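PDB 6QPA: sulfur oxygenase/reductase from Halothiobacillus neapolitanus, which probably catalyses the oxygen-dependent disproportionation of elemental sulfur at a mononuclear iron site. Local coordinates for residues 182-187 against 194-199; 257-262 against 267-272. One frame throughout, in Å; residues are numbered along the deposited sequence.

How the interactions relate
Both contacts pack a helix against the antiparallel sheet, consistent with the dimeric alpha-beta barrel clan to which the family is assigned, and they follow each other along the chain, with centres about 10 Å apart. Interaction 1 sets helix 172-189 on strand 193-204; interaction 2 sets the helical residues 267-269 on strand 251-259, the sheet neighbour of that strand. Probable backbone bonds Val-194 N to Glu-258 O (2.8 Å) and Gly-195 O to Glu-258 N (2.9 Å) join them. Both are mainly buried and apolar, but interaction 1 runs out to charged chains, Glu-184 and Lys-187, whereas interaction 2 touches through buried residues alone and over a smaller surface.

Interaction 1. Residues 182-187 against 194-199; sequences TLEWMK and VGWMIM
With chi1 at 58°, Trp-196 holds CG between its own backbone N and carbonyl carbon, and the indole, standing out from the strand toward the helix, meets Leu-183. The evidence for a CH-pi contact is direct: Leu-183 CB sits 3.6 Å from the centroid of the five-membered ring of Trp-196, only 7° off its normal. The CD1 branch of the leucine reaches on to the six-membered ring, 3.6 Å from Trp-196 CE3, and the same methyl lies 3.7 Å from Ile-198 CG1, so one branch bridges two strand residues. Farther round the indole, Glu-184 CG approaches Trp-196 CZ2 obliquely at 3.9 Å. The Lys-187 side chain runs at about a right angle to that of Trp-196, its CD 3.9 Å from Trp-196 CD1. Its CE, one extended step further, comes to 3.3 Å from Val-194 O, and a bend at chi4 turns NZ to a salt bridge with Asp-125. A serine in place of Trp-196 would probably leave Leu-183 CB without its aromatic face and open a gap between helix and strand. The two segments run almost antiparallel, their axes 9.0 Å apart and 175° between directions, as expected for a helix turning back into the next strand. Val-194 and Gly-195 both face Glu-258, forming a classic beta bulge against strand 251-259, while Trp-196 and Ile-198 pair with strand 110-125 on the other edge; helix 276-287 packs on Thr-182 and Trp-185 of helix 172-189.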
loop_
_atom_site.group_PDB
_atom_site.type_symbol
_atom_site.label_atom_id
_atom_site.label_comp_id
_atom_site.label_asym_id
_atom_site.label_seq_id
_atom_site.Cartn_x
_atom_site.Cartn_y
_atom_site.Cartn_z
ATOM N N THR A 182 32.190 -10.534 -57.183
ATOM C CA THR A 182 31.281 -10.866 -56.086
ATOM C C THR A 182 30.139 -9.860 -55.998
ATOM O O THR A 182 28.961 -10.235 -55.900
ATOM C CB THR A 182 32.041 -10.876 -54.752
ATOM O OG1 THR A 182 33.121 -11.807 -54.801
ATOM C CG2 THR A 182 31.089 -11.282 -53.588
ATOM N N LEU A 183 30.481 -8.567 -56.017
ATOM C CA LEU A 183 29.502 -7.508 -55.789
ATOM C C LEU A 183 28.531 -7.374 -56.956
ATOM O O LEU A 183 27.338 -7.114 -56.756
ATOM C CB LEU A 183 30.239 -6.189 -55.527
ATOM C CG LEU A 183 30.982 -6.159 -54.193
ATOM C CD1 LEU A 183 32.021 -5.049 -54.128
ATOM C CD2 LEU A 183 29.942 -6.037 -53.035
ATOM N N GLU A 184 29.027 -7.554 -58.180
ATOM C CA GLU A 184 28.155 -7.532 -59.345
ATOM C C GLU A 184 27.162 -8.686 -59.314
ATOM O O GLU A 184 26.007 -8.528 -59.729
ATOM C CB GLU A 184 29.002 -7.583 -60.614
ATOM C CG GLU A 184 29.738 -6.281 -60.849
ATOM C CD GLU A 184 30.618 -6.302 -62.088
ATOM O OE1 GLU A 184 30.973 -7.404 -62.552
ATOM O OE2 GLU A 184 30.948 -5.210 -62.597
ATOM N N TRP A 185 27.608 -9.867 -58.874
ATOM C CA TRP A 185 26.688 -10.988 -58.726
ATOM C C TRP A 185 25.602 -10.647 -57.715
ATOM O O TRP A 185 24.410 -10.863 -57.965
ATOM C CB TRP A 185 27.454 -12.241 -58.299
ATOM C CG TRP A 185 26.707 -13.576 -58.411
ATOM C CD1 TRP A 185 26.858 -14.503 -59.404
ATOM C CD2 TRP A 185 25.748 -14.139 -57.491
ATOM N NE1 TRP A 185 26.061 -15.601 -59.167
ATOM C CE2 TRP A 185 25.370 -15.409 -58.003
ATOM C CE3 TRP A 185 25.187 -13.706 -56.287
ATOM C CZ2 TRP A 185 24.438 -16.248 -57.358
ATOM C CZ3 TRP A 185 24.239 -14.550 -55.633
ATOM C CH2 TRP A 185 23.898 -15.812 -56.175
ATOM N N MET A 186 26.004 -10.082 -56.575
ATOM C CA MET A 186 25.046 -9.759 -55.522
ATOM C C MET A 186 24.035 -8.722 -55.983
ATOM O O MET A 186 22.834 -8.875 -55.736
ATOM C CB MET A 186 25.785 -9.276 -54.278
ATOM C CG MET A 186 26.596 -10.381 -53.618
ATOM S SD MET A 186 27.658 -9.851 -52.254
ATOM C CE MET A 186 26.459 -9.265 -51.121
ATOM N N LYS A 187 24.490 -7.673 -56.682
ATOM C CA LYS A 187 23.545 -6.643 -57.100
ATOM C C LYS A 187 22.575 -7.194 -58.129
ATOM O O LYS A 187 21.426 -6.764 -58.183
ATOM C CB LYS A 187 24.272 -5.404 -57.646
ATOM C CG LYS A 187 23.353 -4.191 -57.894
ATOM C CD LYS A 187 24.080 -2.867 -57.639
ATOM C CE LYS A 187 23.212 -1.625 -57.929
ATOM N NZ LYS A 187 22.717 -1.588 -59.331
ATOM N N VAL A 194 21.245 -2.467 -52.771
ATOM C CA VAL A 194 21.052 -1.133 -53.324
ATOM C C VAL A 194 22.258 -0.676 -54.136
ATOM O O VAL A 194 22.105 -0.105 -55.221
ATOM C CB VAL A 194 20.740 -0.152 -52.181
ATOM C CG1 VAL A 194 20.779 1.272 -52.709
ATOM C CG2 VAL A 194 19.370 -0.484 -51.574
ATOM N N GLY A 195 23.467 -0.934 -53.656
ATOM C CA GLY A 195 24.640 -0.474 -54.382
ATOM C C GLY A 195 25.911 -0.846 -53.656
ATOM O O GLY A 195 25.887 -1.418 -52.568
ATOM N N TRP A 196 27.042 -0.522 -54.282
ATOM C CA TRP A 196 28.306 -0.898 -53.672
ATOM C C TRP A 196 29.435 -0.022 -54.191
ATOM O O TRP A 196 29.336 0.622 -55.238
ATOM C CB TRP A 196 28.624 -2.380 -53.912
ATOM C CG TRP A 196 28.695 -2.766 -55.364
ATOM C CD1 TRP A 196 27.695 -3.307 -56.128
ATOM C CD2 TRP A 196 29.836 -2.634 -56.227
ATOM N NE1 TRP A 196 28.150 -3.534 -57.416
ATOM C CE2 TRP A 196 29.462 -3.133 -57.496
ATOM C CE3 TRP A 196 31.145 -2.167 -56.039
ATOM C CZ2 TRP A 196 30.347 -3.162 -58.580
ATOM C CZ3 TRP A 196 32.028 -2.188 -57.126
ATOM C CH2 TRP A 196 31.624 -2.686 -58.379
ATOM N N MET A 197 30.552 -0.094 -53.481
ATOM C CA MET A 197 31.745 0.676 -53.802
ATOM C C MET A 197 32.940 -0.041 -53.189
ATOM O O MET A 197 32.854 -0.534 -52.061
ATOM C CB MET A 197 31.585 2.117 -53.268
ATOM C CG MET A 197 32.748 3.038 -53.345
ATOM S SD MET A 197 32.216 4.749 -52.986
ATOM C CE MET A 197 31.642 4.604 -51.287
ATOM N N ILE A 198 34.028 -0.148 -53.951
ATOM C CA ILE A 198 35.280 -0.719 -53.467
ATOM C C ILE A 198 36.249 0.427 -53.214
ATOM O O ILE A 198 36.584 1.177 -54.135
ATOM C CB ILE A 198 35.877 -1.710 -54.474
ATOM C CG1 ILE A 198 34.939 -2.903 -54.675
ATOM C CG2 ILE A 198 37.280 -2.148 -54.002
ATOM C CD1 ILE A 198 35.295 -3.757 -55.866
ATOM N N MET A 199 36.725 0.555 -51.982
ATOM C CA MET A 199 37.578 1.675 -51.597
ATOM C C MET A 199 38.912 1.143 -51.112
ATOM O O MET A 199 38.946 0.280 -50.224
ATOM C CB MET A 199 36.919 2.502 -50.501
ATOM C CG MET A 199 35.593 3.105 -50.894
ATOM S SD MET A 199 34.870 4.148 -49.585
ATOM C CE MET A 199 34.477 2.909 -48.369
#

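Interaction 2. Residues 257-262 against 267-272; sequences IEWESP and QGLGHV
Trp-259 and Gly-268 have CA atoms 8.3 Å apart, against 9.3 Å for Ile-257 and Leu-269, so the strand and the helical residues 267-269 are nearer at the tryptophan. Trp-259 CG lies anti to its carbonyl carbon (chi1 -61°), which carries the benzo end of the indole to Gly-268: Trp-259 CH2 comes to 3.6 Å from Gly-268 CA, and CZ2 lies 4.0 Å from Leu-269 N, both approaches being oblique to the ring. A CB on Gly-268 would fall 2.3 Å from Trp-259 CZ3, so an approach this close probably depends on the lack of a side chain there. Nearby, Ile-257 CD1 meets Leu-269 CD2 at 3.9 Å, the side chains crossing at a slant. His-271 ND1 donates to Gln-267 O (3.0 Å, 155° at the hydrogen); the oxygen lies in the imidazole plane, though the donor is tilted 32° from the carbonyl plane, and the bond probably helps set the ring's turn. Met-186 also packs on Trp-259, and Gln-267 bonds to Glu-304 and Ser-156 of the second subunit. Chemically, the contact is apolar cohesion: Trp-259 NE1 is buried without a partner in the model, consistent with an indole placed for packing rather than for its polar group.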
loop_
_atom_site.group_PDB
_atom_site.type_symbol
_atom_site.label_atom_id
_atom_site.label_comp_id
_atom_site.label_asym_id
_atom_site.label_seq_id
_atom_site.Cartn_x
_atom_site.Cartn_y
_atom_site.Cartn_z
ATOM N N ILE A 257 28.716 -1.450 -48.976
ATOM C CA ILE A 257 27.520 -2.035 -49.585
ATOM C C ILE A 257 26.277 -1.446 -48.936
ATOM O O ILE A 257 26.134 -1.474 -47.708
ATOM C CB ILE A 257 27.488 -3.569 -49.467
ATOM C CG1 ILE A 257 28.864 -4.169 -49.796
ATOM C CG2 ILE A 257 26.417 -4.120 -50.402
ATOM C CD1 ILE A 257 28.948 -5.648 -49.547
ATOM N N GLU A 258 25.352 -0.981 -49.765
ATOM C CA GLU A 258 24.104 -0.417 -49.292
ATOM C C GLU A 258 22.985 -1.421 -49.504
ATOM O O GLU A 258 22.953 -2.140 -50.514
ATOM C CB GLU A 258 23.795 0.907 -49.996
ATOM C CG GLU A 258 24.967 1.843 -49.885
ATOM C CD GLU A 258 24.675 3.294 -50.222
ATOM O OE1 GLU A 258 25.553 4.113 -49.907
ATOM O OE2 GLU A 258 23.608 3.626 -50.785
ATOM N N TRP A 259 22.100 -1.491 -48.515
ATOM C CA TRP A 259 21.022 -2.463 -48.471
ATOM C C TRP A 259 19.748 -1.768 -48.022
ATOM O O TRP A 259 19.788 -0.757 -47.311
ATOM C CB TRP A 259 21.335 -3.609 -47.501
ATOM C CG TRP A 259 22.547 -4.414 -47.841
ATOM C CD1 TRP A 259 23.821 -4.200 -47.404
ATOM C CD2 TRP A 259 22.599 -5.579 -48.672
ATOM N NE1 TRP A 259 24.665 -5.157 -47.909
ATOM C CE2 TRP A 259 23.942 -6.019 -48.693
ATOM C CE3 TRP A 259 21.649 -6.283 -49.416
ATOM C CZ2 TRP A 259 24.361 -7.145 -49.432
ATOM C CZ3 TRP A 259 22.068 -7.418 -50.145
ATOM C CH2 TRP A 259 23.411 -7.834 -50.136
ATOM N N GLU A 260 18.612 -2.367 -48.381
ATOM C CA GLU A 260 17.321 -1.795 -48.007
ATOM C C GLU A 260 17.173 -1.655 -46.496
ATOM O O GLU A 260 16.589 -0.673 -46.017
ATOM C CB GLU A 260 16.182 -2.645 -48.562
ATOM C CG GLU A 260 14.799 -2.165 -48.098
ATOM C CD GLU A 260 13.650 -2.841 -48.825
ATOM O OE1 GLU A 260 12.705 -3.268 -48.143
ATOM O OE2 GLU A 260 13.671 -2.916 -50.078
ATOM N N SER A 261 17.673 -2.628 -45.735
ATOM C CA SER A 261 17.416 -2.715 -44.301
ATOM C C SER A 261 18.503 -3.586 -43.680
ATOM O O SER A 261 19.238 -4.269 -44.396
ATOM C CB SER A 261 16.029 -3.314 -44.026
ATOM O OG SER A 261 16.053 -4.721 -44.274
ATOM N N PRO A 262 18.629 -3.591 -42.349
ATOM C CA PRO A 262 19.617 -4.503 -41.738
ATOM C C PRO A 262 19.339 -5.972 -42.036
ATOM O O PRO A 262 20.284 -6.743 -42.238
ATOM C CB PRO A 262 19.524 -4.178 -40.238
ATOM C CG PRO A 262 19.022 -2.730 -40.207
ATOM C CD PRO A 262 18.035 -2.673 -41.357
ATOM N N GLN A 267 20.967 -11.145 -44.400
ATOM C CA GLN A 267 20.671 -12.251 -45.293
ATOM C C GLN A 267 21.459 -12.117 -46.595
ATOM O O GLN A 267 21.921 -13.115 -47.163
ATOM C CB GLN A 267 19.160 -12.283 -45.554
ATOM C CG GLN A 267 18.656 -13.488 -46.330
ATOM C CD GLN A 267 17.196 -13.846 -46.009
ATOM O OE1 GLN A 267 16.757 -14.964 -46.269
ATOM N NE2 GLN A 267 16.446 -12.888 -45.458
ATOM N N GLY A 268 21.647 -10.885 -47.066
ATOM C CA GLY A 268 22.309 -10.695 -48.339
ATOM C C GLY A 268 23.772 -11.075 -48.287
ATOM O O GLY A 268 24.244 -11.871 -49.105
ATOM N N LEU A 269 24.495 -10.558 -47.288
ATOM C CA LEU A 269 25.909 -10.906 -47.155
ATOM C C LEU A 269 26.099 -12.406 -46.978
ATOM O O LEU A 269 27.081 -12.964 -47.475
ATOM C CB LEU A 269 26.531 -10.145 -45.974
ATOM C CG LEU A 269 26.811 -8.645 -46.151
ATOM C CD1 LEU A 269 27.132 -7.976 -44.826
ATOM C CD2 LEU A 269 27.990 -8.446 -47.071
ATOM N N GLY A 270 25.143 -13.082 -46.328
ATOM C CA GLY A 270 25.241 -14.516 -46.103
ATOM C C GLY A 270 25.246 -15.353 -47.375
ATOM O O GLY A 270 25.645 -16.521 -47.332
ATOM N N HIS A 271 24.821 -14.781 -48.509
ATOM C CA HIS A 271 24.815 -15.530 -49.760
ATOM C C HIS A 271 26.217 -15.960 -50.180
ATOM O O HIS A 271 26.345 -16.949 -50.906
ATOM C CB HIS A 271 24.186 -14.707 -50.897
ATOM C CG HIS A 271 22.688 -14.775 -50.970
ATOM N ND1 HIS A 271 21.861 -14.336 -49.956
ATOM C CD2 HIS A 271 21.867 -15.209 -51.957
ATOM C CE1 HIS A 271 20.598 -14.517 -50.306
ATOM N NE2 HIS A 271 20.573 -15.046 -51.518
ATOM N N VAL A 272 27.277 -15.263 -49.744
ATOM C CA VAL A 272 28.616 -15.738 -50.102
ATOM C C VAL A 272 28.928 -17.057 -49.432
ATOM O O VAL A 272 29.913 -17.700 -49.782
ATOM C CB VAL A 272 29.760 -14.752 -49.784
ATOM C CG1 VAL A 272 29.530 -13.422 -50.476
ATOM C CG2 VAL A 272 29.970 -14.570 -48.262
#